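Local atomic coordinates of aminopeptidase N family protein (Idiomarina loihiensis L2TR, PDB entry 4FGM), a protein that binds zinc and probably acts as an aminopeptidase of the M61 family, removing residues from the amino end of peptides. Residues 205-208 / 209-213; 311-314 / 315-319; 401-404 / 405-408. All coordinates share one frame; numbering follows the deposited sequence.

Overall arrangement
The three contacts are neighbouring turns on three helices of the catalytic region, all on the same side of the chain's centre. Contact 2, on helix 308-320, touches both of the others: Leu318 CD1 meets Ile207 CD1 of contact 1 at 3.5 Å, and Phe313 CE2 meets Met405 CG of contact 3 at 3.7 Å. Contacts 1 and 3 do not touch, their nearest atoms being about 6 Å apart. Contact 2 is also nearest the active site, with the side chain of Ser311 about 6 Å from the zinc ion, against about 11 Å for Gln211 and about 12 Å for Met405.

Contact 1: residues 205-208 / 209-213; sequences AKIC and ETQIS
Ile207 and Gln211 meet one turn apart on the buried face of helix 197-215, the helix of a beta-alpha-beta unit that links strands 183-190 and 222-230. Their side chains run alongside each other in the same direction, and CG2 of Ile207 comes within 3.8 Å of the amide NE2 of Gln211. The isoleucine puts that methyl there because CG2 stands anti to its own backbone N, while CG1 (chi1 -65°) lies beside it. The amide of Gln211 is held from outside, NE2 donating to the carbonyl oxygen of Cys272, so this helix is tied to helix 262-277, which carries the zinc-binding His273 and His277. Both residues pack on helix 308-320, Ile207 on Leu318 and Gln211 on Leu317. Cys208 and Ile212 also pack inward, both touching Tyr275 of helix 262-277 and Ala180 of strand 174-180.

The other flank is looser. Lys206 reaches outward with its amine well away from the following turn, and Glu209 folds back beside the Ala205 carbonyl, its CG 3.3 Å from Ala205 O; its carboxylate has a weak hydrogen bond to the backbone N of His181. Four main-chain bonds of the i to i+4 kind run beneath both sides, the one from Ile212 N to Cys208 O being close to straight at 171°. At Lys206 the carbonyl oxygen takes two bonds from a single residue, Thr210. The backbone N of Thr210 donates to Lys206 O at 3.0 Å from one face of the carbonyl plane, and from the opposite face its hydroxyl OG1 does so at 3.1 Å, 38° out of that plane.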
ATOM      1  N   ALA A 205      -7.022  18.998  -2.691  1.00 43.72           N
ATOM      2  CA  ALA A 205      -8.378  19.415  -3.033  1.00 45.87           C
ATOM      3  C   ALA A 205      -8.633  19.095  -4.503  1.00 46.19           C
ATOM      4  O   ALA A 205      -9.701  18.596  -4.859  1.00 48.85           O
ATOM      5  CB  ALA A 205      -8.562  20.911  -2.782  1.00 39.61           C
ATOM      6  N   LYS A 206      -7.651  19.379  -5.354  1.00 40.02           N
ATOM      7  CA  LYS A 206      -7.785  19.099  -6.777  1.00 47.51           C
ATOM      8  C   LYS A 206      -7.920  17.603  -7.022  1.00 51.28           C
ATOM      9  O   LYS A 206      -8.854  17.158  -7.697  1.00 49.96           O
ATOM     10  CB  LYS A 206      -6.588  19.657  -7.564  1.00 43.55           C
ATOM     11  CG  LYS A 206      -6.801  21.079  -8.055  1.00 50.17           C
ATOM     12  CD  LYS A 206      -5.763  21.508  -9.088  1.00 61.52           C
ATOM     13  CE  LYS A 206      -4.489  22.028  -8.443  1.00 63.89           C
ATOM     14  NZ  LYS A 206      -3.520  22.516  -9.468  1.00 70.98           N
ATOM     15  N   ILE A 207      -6.990  16.827  -6.477  1.00 47.86           N
ATOM     16  CA  ILE A 207      -7.039  15.385  -6.646  1.00 48.93           C
ATOM     17  C   ILE A 207      -8.384  14.833  -6.162  1.00 49.41           C
ATOM     18  O   ILE A 207      -9.050  14.076  -6.873  1.00 49.52           O
ATOM     19  CB  ILE A 207      -5.904  14.702  -5.864  1.00 47.86           C
ATOM     20  CG1 ILE A 207      -4.553  15.121  -6.454  1.00 49.15           C
ATOM     21  CG2 ILE A 207      -6.075  13.198  -5.897  1.00 41.19           C
ATOM     22  CD1 ILE A 207      -3.361  14.739  -5.603  1.00 43.14           C
ATOM     23  N   CYS A 208      -8.782  15.230  -4.956  1.00 48.98           N
ATOM     24  CA  CYS A 208     -10.038  14.766  -4.373  1.00 51.11           C
ATOM     25  C   CYS A 208     -11.283  15.137  -5.177  1.00 52.37           C
ATOM     26  O   CYS A 208     -12.177  14.305  -5.361  1.00 48.37           O
ATOM     27  CB  CYS A 208     -10.170  15.285  -2.940  1.00 47.03           C
ATOM     28  SG  CYS A 208      -9.017  14.502  -1.789  1.00 49.66           S
ATOM     29  N   GLU A 209     -11.358  16.378  -5.647  1.00 54.36           N
ATOM     30  CA  GLU A 209     -12.510  16.784  -6.436  1.00 58.83           C
ATOM     31  C   GLU A 209     -12.570  15.949  -7.708  1.00 54.90           C
ATOM     32  O   GLU A 209     -13.644  15.508  -8.119  1.00 52.47           O
ATOM     33  CB  GLU A 209     -12.452  18.279  -6.754  1.00 61.25           C
ATOM     34  CG  GLU A 209     -12.910  19.124  -5.575  1.00 70.06           C
ATOM     35  CD  GLU A 209     -12.796  20.615  -5.811  1.00 79.41           C
ATOM     36  OE1 GLU A 209     -11.719  21.068  -6.260  1.00 84.86           O
ATOM     37  OE2 GLU A 209     -13.777  21.336  -5.524  1.00 78.02           O
ATOM     38  N   THR A 210     -11.415  15.708  -8.316  1.00 46.52           N
ATOM     39  CA  THR A 210     -11.368  14.893  -9.523  1.00 41.67           C
ATOM     40  C   THR A 210     -11.966  13.517  -9.252  1.00 46.97           C
ATOM     41  O   THR A 210     -12.711  12.983 -10.069  1.00 53.75           O
ATOM     42  CB  THR A 210      -9.923  14.731 -10.021  1.00 40.59           C
ATOM     43  OG1 THR A 210      -9.440  15.996 -10.477  1.00 46.76           O
ATOM     44  CG2 THR A 210      -9.846  13.737 -11.148  1.00 34.53           C
ATOM     45  N   GLN A 211     -11.659  12.944  -8.097  1.00 45.71           N
ATOM     46  CA  GLN A 211     -12.183  11.622  -7.781  1.00 46.96           C
ATOM     47  C   GLN A 211     -13.687  11.628  -7.491  1.00 49.55           C
ATOM     48  O   GLN A 211     -14.425  10.775  -8.001  1.00 47.91           O
ATOM     49  CB  GLN A 211     -11.388  11.001  -6.625  1.00 40.33           C
ATOM     50  CG  GLN A 211      -9.933  10.700  -7.034  1.00 44.82           C
ATOM     51  CD  GLN A 211      -9.242   9.663  -6.161  1.00 49.33           C
ATOM     52  OE1 GLN A 211      -9.854   8.678  -5.740  1.00 50.91           O
ATOM     53  NE2 GLN A 211      -7.948   9.868  -5.909  1.00 45.08           N
ATOM     54  N   ILE A 212     -14.146  12.589  -6.692  1.00 48.66           N
ATOM     55  CA  ILE A 212     -15.566  12.684  -6.385  1.00 52.75           C
ATOM     56  C   ILE A 212     -16.353  12.915  -7.681  1.00 53.54           C
ATOM     57  O   ILE A 212     -17.430  12.352  -7.865  1.00 54.10           O
ATOM     58  CB  ILE A 212     -15.850  13.830  -5.400  1.00 50.97           C
ATOM     59  CG1 ILE A 212     -15.194  13.526  -4.053  1.00 47.27           C
ATOM     60  CG2 ILE A 212     -17.345  13.997  -5.222  1.00 46.68           C
ATOM     61  CD1 ILE A 212     -15.158  14.708  -3.100  1.00 47.60           C
ATOM     62  N   SER A 213     -15.816  13.742  -8.576  1.00 51.99           N
ATOM     63  CA  SER A 213     -16.478  13.994  -9.853  1.00 55.73           C
ATOM     64  C   SER A 213     -16.533  12.696 -10.646  1.00 57.37           C
ATOM     65  O   SER A 213     -17.523  12.413 -11.316  1.00 57.05           O
ATOM     66  CB  SER A 213     -15.715  15.033 -10.679  1.00 55.46           C
ATOM     67  OG  SER A 213     -15.794  16.314 -10.092  1.00 56.20           O
TER

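Contact 2: residues 311-314 / 315-319; sequences SYFD and DYLLH
Phe313 packs against two residues of the next turn, Tyr316 and Leu317, on the inner side of helix 308-320. This helix follows directly on the zinc ligand Glu307 and packs on helix 262-277, whose HExxH motif supplies His273 and His277, as in zinc peptidases of this clan. CD1 of Phe313 is 4.0 Å from CD2 of Tyr316, arriving at the edge of the tyrosine ring and near its plane. The same CD1 is 3.8 Å from CG of Leu317, whose side chain slants across that of the phenylalanine.

Tyr316 has a second aromatic neighbour in Tyr312, one turn earlier. Both tyrosines hold CG anti to the backbone N (chi1 163° in Tyr312), which sends the rings the same way. Their planes are only 15° apart, but with centroids separated by 5.2 Å they are slid past each other and barely overlap. Over one face of the Tyr316 ring lies the phenol oxygen of Tyr312, 3.7 Å above the plane and over the ring centre. Tyr312 OH is hydrogen-bonded to Asp388 and Trp584, and Tyr316 OH to the carbonyl oxygen of Trp584.

On another side of the helix Asp314 lies beside Asp315, OD1 of Asp314 3.4 Å from OD2 of Asp315. This proximity of like charges is probably eased by outside partners: Asp314 OD2 is hydrogen-bonded to ND1 of His273, and Asp315 OD1 to the hydroxyl of Ser269. Asp314 is thus a second-shell residue that probably helps to orient this zinc ligand.

Around helix 308-320, helix 262-277 lies along Asp314, Leu317 and Leu318, helix 197-215 sets Ile207 and Gln211 against Leu318 and Leu317, helix 326-342 covers Asp315, helix 401-413 packs on Tyr312 and Phe313, and the loop with Trp584 and Leu585 meets Tyr316.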
ATOM      1  N   SER A 311      -3.694   1.119  -8.647  1.00 40.73           N
ATOM      2  CA  SER A 311      -2.296   1.376  -8.972  1.00 52.09           C
ATOM      3  C   SER A 311      -2.132   2.051 -10.324  1.00 51.40           C
ATOM      4  O   SER A 311      -1.053   2.533 -10.650  1.00 47.80           O
ATOM      5  CB  SER A 311      -1.483   0.085  -8.932  1.00 50.40           C
ATOM      6  OG  SER A 311      -1.340  -0.359  -7.595  1.00 49.34           O
ATOM      7  N   TYR A 312      -3.199   2.081 -11.115  1.00 47.41           N
ATOM      8  CA  TYR A 312      -3.152   2.748 -12.412  1.00 43.47           C
ATOM      9  C   TYR A 312      -3.664   4.170 -12.225  1.00 48.10           C
ATOM     10  O   TYR A 312      -3.091   5.127 -12.739  1.00 51.31           O
ATOM     11  CB  TYR A 312      -4.035   2.022 -13.428  1.00 45.22           C
ATOM     12  CG  TYR A 312      -4.376   2.852 -14.649  1.00 49.43           C
ATOM     13  CD1 TYR A 312      -3.404   3.169 -15.597  1.00 51.50           C
ATOM     14  CD2 TYR A 312      -5.680   3.313 -14.860  1.00 46.23           C
ATOM     15  CE1 TYR A 312      -3.719   3.922 -16.728  1.00 52.56           C
ATOM     16  CE2 TYR A 312      -6.008   4.063 -15.985  1.00 48.01           C
ATOM     17  CZ  TYR A 312      -5.024   4.363 -16.917  1.00 53.09           C
ATOM     18  OH  TYR A 312      -5.346   5.093 -18.040  1.00 51.87           O
ATOM     19  N   PHE A 313      -4.739   4.308 -11.464  1.00 45.58           N
ATOM     20  CA  PHE A 313      -5.325   5.620 -11.241  1.00 48.86           C
ATOM     21  C   PHE A 313      -4.564   6.549 -10.301  1.00 45.32           C
ATOM     22  O   PHE A 313      -4.600   7.766 -10.498  1.00 47.10           O
ATOM     23  CB  PHE A 313      -6.787   5.469 -10.796  1.00 48.48           C
ATOM     24  CG  PHE A 313      -7.731   5.174 -11.937  1.00 50.16           C
ATOM     25  CD1 PHE A 313      -7.974   6.130 -12.919  1.00 50.72           C
ATOM     26  CD2 PHE A 313      -8.358   3.938 -12.044  1.00 48.82           C
ATOM     27  CE1 PHE A 313      -8.818   5.853 -14.004  1.00 47.40           C
ATOM     28  CE2 PHE A 313      -9.205   3.650 -13.126  1.00 53.39           C
ATOM     29  CZ  PHE A 313      -9.439   4.614 -14.103  1.00 47.25           C
ATOM     30  N   ASP A 314      -3.864   6.012  -9.300  1.00 38.05           N
ATOM     31  CA  ASP A 314      -3.133   6.901  -8.391  1.00 45.46           C
ATOM     32  C   ASP A 314      -2.197   7.850  -9.145  1.00 46.95           C
ATOM     33  O   ASP A 314      -2.062   9.015  -8.773  1.00 52.55           O
ATOM     34  CB  ASP A 314      -2.355   6.125  -7.304  1.00 40.38           C
ATOM     35  CG  ASP A 314      -1.460   5.021  -7.862  1.00 50.13           C
ATOM     36  OD1 ASP A 314      -1.023   5.106  -9.031  1.00 50.13           O
ATOM     37  OD2 ASP A 314      -1.177   4.067  -7.105  1.00 46.78           O
ATOM     38  N   ASP A 315      -1.567   7.362 -10.209  1.00 42.62           N
ATOM     39  CA  ASP A 315      -0.676   8.200 -11.008  1.00 44.62           C
ATOM     40  C   ASP A 315      -1.439   8.935 -12.115  1.00 45.68           C
ATOM     41  O   ASP A 315      -1.268  10.139 -12.310  1.00 45.77           O
ATOM     42  CB  ASP A 315       0.440   7.363 -11.647  1.00 43.97           C
ATOM     43  CG  ASP A 315       1.393   6.776 -10.626  1.00 52.43           C
ATOM     44  OD1 ASP A 315       1.752   7.499  -9.676  1.00 50.63           O
ATOM     45  OD2 ASP A 315       1.796   5.603 -10.782  1.00 53.45           O
ATOM     46  N   TYR A 316      -2.287   8.203 -12.832  1.00 43.78           N
ATOM     47  CA  TYR A 316      -3.050   8.777 -13.932  1.00 46.39           C
ATOM     48  C   TYR A 316      -3.901   9.978 -13.509  1.00 48.59           C
ATOM     49  O   TYR A 316      -3.875  11.026 -14.159  1.00 45.26           O
ATOM     50  CB  TYR A 316      -3.928   7.696 -14.568  1.00 48.23           C
ATOM     51  CG  TYR A 316      -4.708   8.182 -15.766  1.00 52.37           C
ATOM     52  CD1 TYR A 316      -4.053   8.727 -16.875  1.00 50.01           C
ATOM     53  CD2 TYR A 316      -6.104   8.130 -15.784  1.00 53.02           C
ATOM     54  CE1 TYR A 316      -4.770   9.214 -17.966  1.00 53.44           C
ATOM     55  CE2 TYR A 316      -6.830   8.612 -16.870  1.00 55.95           C
ATOM     56  CZ  TYR A 316      -6.161   9.154 -17.958  1.00 52.83           C
ATOM     57  OH  TYR A 316      -6.883   9.640 -19.027  1.00 52.06           O
ATOM     58  N   LEU A 317      -4.647   9.833 -12.418  1.00 45.61           N
ATOM     59  CA  LEU A 317      -5.491  10.926 -11.932  1.00 48.16           C
ATOM     60  C   LEU A 317      -4.662  12.150 -11.538  1.00 47.90           C
ATOM     61  O   LEU A 317      -5.176  13.267 -11.471  1.00 45.71           O
ATOM     62  CB  LEU A 317      -6.338  10.454 -10.746  1.00 42.44           C
ATOM     63  CG  LEU A 317      -7.391   9.401 -11.101  1.00 44.41           C
ATOM     64  CD1 LEU A 317      -8.265   9.137  -9.883  1.00 40.83           C
ATOM     65  CD2 LEU A 317      -8.248   9.892 -12.281  1.00 36.84           C
ATOM     66  N   LEU A 318      -3.376  11.932 -11.275  1.00 46.93           N
ATOM     67  CA  LEU A 318      -2.477  13.019 -10.906  1.00 50.17           C
ATOM     68  C   LEU A 318      -2.235  13.902 -12.132  1.00 50.08           C
ATOM     69  O   LEU A 318      -2.049  15.119 -12.018  1.00 51.17           O
ATOM     70  CB  LEU A 318      -1.158  12.440 -10.387  1.00 47.11           C
ATOM     71  CG  LEU A 318      -0.711  12.813  -8.966  1.00 45.43           C
ATOM     72  CD1 LEU A 318      -1.831  12.618  -7.951  1.00 39.36           C
ATOM     73  CD2 LEU A 318       0.475  11.950  -8.599  1.00 41.14           C
ATOM     74  N   HIS A 319      -2.241  13.283 -13.309  1.00 51.36           N
ATOM     75  CA  HIS A 319      -2.046  14.016 -14.560  1.00 52.34           C
ATOM     76  C   HIS A 319      -3.382  14.592 -15.005  1.00 51.58           C
ATOM     77  O   HIS A 319      -3.457  15.719 -15.497  1.00 54.78           O
ATOM     78  CB  HIS A 319      -1.523  13.096 -15.662  1.00 51.67           C
ATOM     79  CG  HIS A 319      -1.596  13.698 -17.031  1.00 53.75           C
ATOM     80  ND1 HIS A 319      -0.844  14.789 -17.405  1.00 54.75           N
ATOM     81  CD2 HIS A 319      -2.366  13.384 -18.100  1.00 54.84           C
ATOM     82  CE1 HIS A 319      -1.148  15.126 -18.649  1.00 52.93           C
ATOM     83  NE2 HIS A 319      -2.068  14.291 -19.091  1.00 56.92           N
TER

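Contact 3: residues 401-404 / 405-408; sequences LARV and MKEL
Arg403 sends its chain out trans to the main-chain nitrogen (chi1 176°) and bends at chi2, which carries its guanidinium toward the next turn, where the extended Glu407, its own CG beside the backbone N (chi1 -69°), brings a carboxylate to meet it. The result is an i to i+4 salt bridge in the first turns of helix 401-413. NE of Arg403 is 3.0 Å from OE2 of Glu407, yet the oxygen sits above one face of the guanidinium, displaced toward its rim, and the two planes are 76° apart. No N-H points at the oxygen, so the attraction is one of charge. Lys406, three residues on from Arg403, lies alongside it. Its chain, bent at chi3 and chi4, places CE 3.2 Å from NH1 of Arg403, with the amine NZ 4.5 Å from that same NH1. The carboxylate probably offsets part of the repulsion between the two cations. With an alanine at Arg403, Glu407 would probably lose its charge partner in this turn and its carboxylate would be freer to swing.

The buried side of the helix is apolar. Leu401 and the selenomethionine Met405 are in loose contact, CG to CG 4.5 Å, and both lean on Phe313 of helix 308-320. Helix 378-394 meets this side too, through Leu401 on Ala384 and Val404 on Leu391. Trp427 of helix 423-429 touches Val404, Glu407 and Leu408, spanning the apolar and charged parts. Val404 and Leu408 lie side by side and point the same way, and their closest side-chain approach is CG1 of Val404 to CD1 of Leu408 at 3.7 Å.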
ATOM      1  N   LEU A 401     -12.123   3.750 -18.864  1.00 56.96           N
ATOM      2  CA  LEU A 401     -12.069   2.827 -17.730  1.00 46.89           C
ATOM      3  C   LEU A 401     -12.612   3.565 -16.504  1.00 51.17           C
ATOM      4  O   LEU A 401     -13.238   2.959 -15.627  1.00 49.80           O
ATOM      5  CB  LEU A 401     -10.631   2.353 -17.456  1.00 42.96           C
ATOM      6  CG  LEU A 401     -10.400   1.503 -16.191  1.00 48.70           C
ATOM      7  CD1 LEU A 401     -11.167   0.184 -16.267  1.00 45.27           C
ATOM      8  CD2 LEU A 401      -8.911   1.240 -16.024  1.00 45.76           C
ATOM      9  N   ALA A 402     -12.370   4.874 -16.447  1.00 45.67           N
ATOM     10  CA  ALA A 402     -12.862   5.677 -15.334  1.00 48.04           C
ATOM     11  C   ALA A 402     -14.386   5.545 -15.280  1.00 54.23           C
ATOM     12  O   ALA A 402     -14.956   5.295 -14.216  1.00 51.36           O
ATOM     13  CB  ALA A 402     -12.459   7.138 -15.506  1.00 38.90           C
ATOM     14  N   ARG A 403     -15.035   5.692 -16.434  1.00 62.85           N
ATOM     15  CA  ARG A 403     -16.486   5.570 -16.502  1.00 61.44           C
ATOM     16  C   ARG A 403     -16.921   4.191 -16.002  1.00 53.19           C
ATOM     17  O   ARG A 403     -17.904   4.065 -15.273  1.00 55.17           O
ATOM     18  CB  ARG A 403     -16.983   5.793 -17.933  1.00 69.24           C
ATOM     19  CG  ARG A 403     -18.481   5.584 -18.063  1.00 84.99           C
ATOM     20  CD  ARG A 403     -19.134   6.494 -19.092  1.00 98.13           C
ATOM     21  NE  ARG A 403     -20.588   6.480 -18.931  1.00109.64           N
ATOM     22  CZ  ARG A 403     -21.228   6.949 -17.862  1.00115.17           C
ATOM     23  NH1 ARG A 403     -20.549   7.478 -16.852  1.00116.36           N
ATOM     24  NH2 ARG A 403     -22.549   6.876 -17.791  1.00115.88           N
ATOM     25  N   VAL A 404     -16.178   3.162 -16.383  1.00 50.70           N
ATOM     26  CA  VAL A 404     -16.500   1.811 -15.955  1.00 54.07           C
ATOM     27  C   VAL A 404     -16.415   1.688 -14.432  1.00 56.35           C
ATOM     28  O   VAL A 404     -17.246   1.012 -13.810  1.00 53.21           O
ATOM     29  CB  VAL A 404     -15.550   0.781 -16.619  1.00 50.71           C
ATOM     30  CG1 VAL A 404     -15.742  -0.599 -15.999  1.00 45.73           C
ATOM     31  CG2 VAL A 404     -15.822   0.726 -18.123  1.00 50.11           C
HETATM   32  N   MSE A 405     -15.418   2.339 -13.830  1.00 53.52           N
HETATM   33  CA  MSE A 405     -15.252   2.287 -12.374  1.00 50.44           C
HETATM   34  C   MSE A 405     -16.460   2.930 -11.696  1.00 48.95           C
HETATM   35  O   MSE A 405     -17.007   2.388 -10.734  1.00 51.55           O
HETATM   36  CB  MSE A 405     -13.968   3.012 -11.936  1.00 48.85           C
HETATM   37  CG  MSE A 405     -12.670   2.396 -12.450  1.00 51.35           C
HETATM   38 SE   MSE A 405     -12.427   0.541 -11.927  1.00 68.93          SE
HETATM   39  CE  MSE A 405     -12.450   0.791 -10.002  1.00 43.35           C
ATOM     40  N   LYS A 406     -16.867   4.091 -12.207  1.00 46.44           N
ATOM     41  CA  LYS A 406     -18.020   4.811 -11.665  1.00 53.13           C
ATOM     42  C   LYS A 406     -19.233   3.884 -11.626  1.00 58.91           C
ATOM     43  O   LYS A 406     -19.850   3.675 -10.577  1.00 58.18           O
ATOM     44  CB  LYS A 406     -18.357   6.024 -12.539  1.00 51.92           C
ATOM     45  CG  LYS A 406     -19.597   6.789 -12.075  1.00 53.19           C
ATOM     46  CD  LYS A 406     -20.244   7.576 -13.207  1.00 60.46           C
ATOM     47  CE  LYS A 406     -21.406   6.807 -13.833  1.00 75.72           C
ATOM     48  NZ  LYS A 406     -22.618   6.762 -12.952  1.00 82.58           N
ATOM     49  N   GLU A 407     -19.565   3.334 -12.789  1.00 56.89           N
ATOM     50  CA  GLU A 407     -20.703   2.440 -12.923  1.00 57.42           C
ATOM     51  C   GLU A 407     -20.578   1.195 -12.054  1.00 53.97           C
ATOM     52  O   GLU A 407     -21.535   0.816 -11.373  1.00 50.39           O
ATOM     53  CB  GLU A 407     -20.892   2.066 -14.393  1.00 61.93           C
ATOM     54  CG  GLU A 407     -21.354   3.249 -15.241  1.00 72.59           C
ATOM     55  CD  GLU A 407     -21.406   2.935 -16.722  1.00 84.37           C
ATOM     56  OE1 GLU A 407     -21.642   1.760 -17.071  1.00 89.75           O
ATOM     57  OE2 GLU A 407     -21.227   3.866 -17.540  1.00 87.31           O
ATOM     58  N   LEU A 408     -19.410   0.558 -12.059  1.00 51.07           N
ATOM     59  CA  LEU A 408     -19.234  -0.631 -11.232  1.00 50.96           C
ATOM     60  C   LEU A 408     -19.436  -0.269  -9.769  1.00 53.69           C
ATOM     61  O   LEU A 408     -19.963  -1.065  -8.995  1.00 54.24           O
ATOM     62  CB  LEU A 408     -17.845  -1.243 -11.426  1.00 53.41           C
ATOM     63  CG  LEU A 408     -17.650  -2.086 -12.689  1.00 50.74           C
ATOM     64  CD1 LEU A 408     -16.186  -2.485 -12.823  1.00 46.78           C
ATOM     65  CD2 LEU A 408     -18.530  -3.320 -12.619  1.00 48.09           C
TER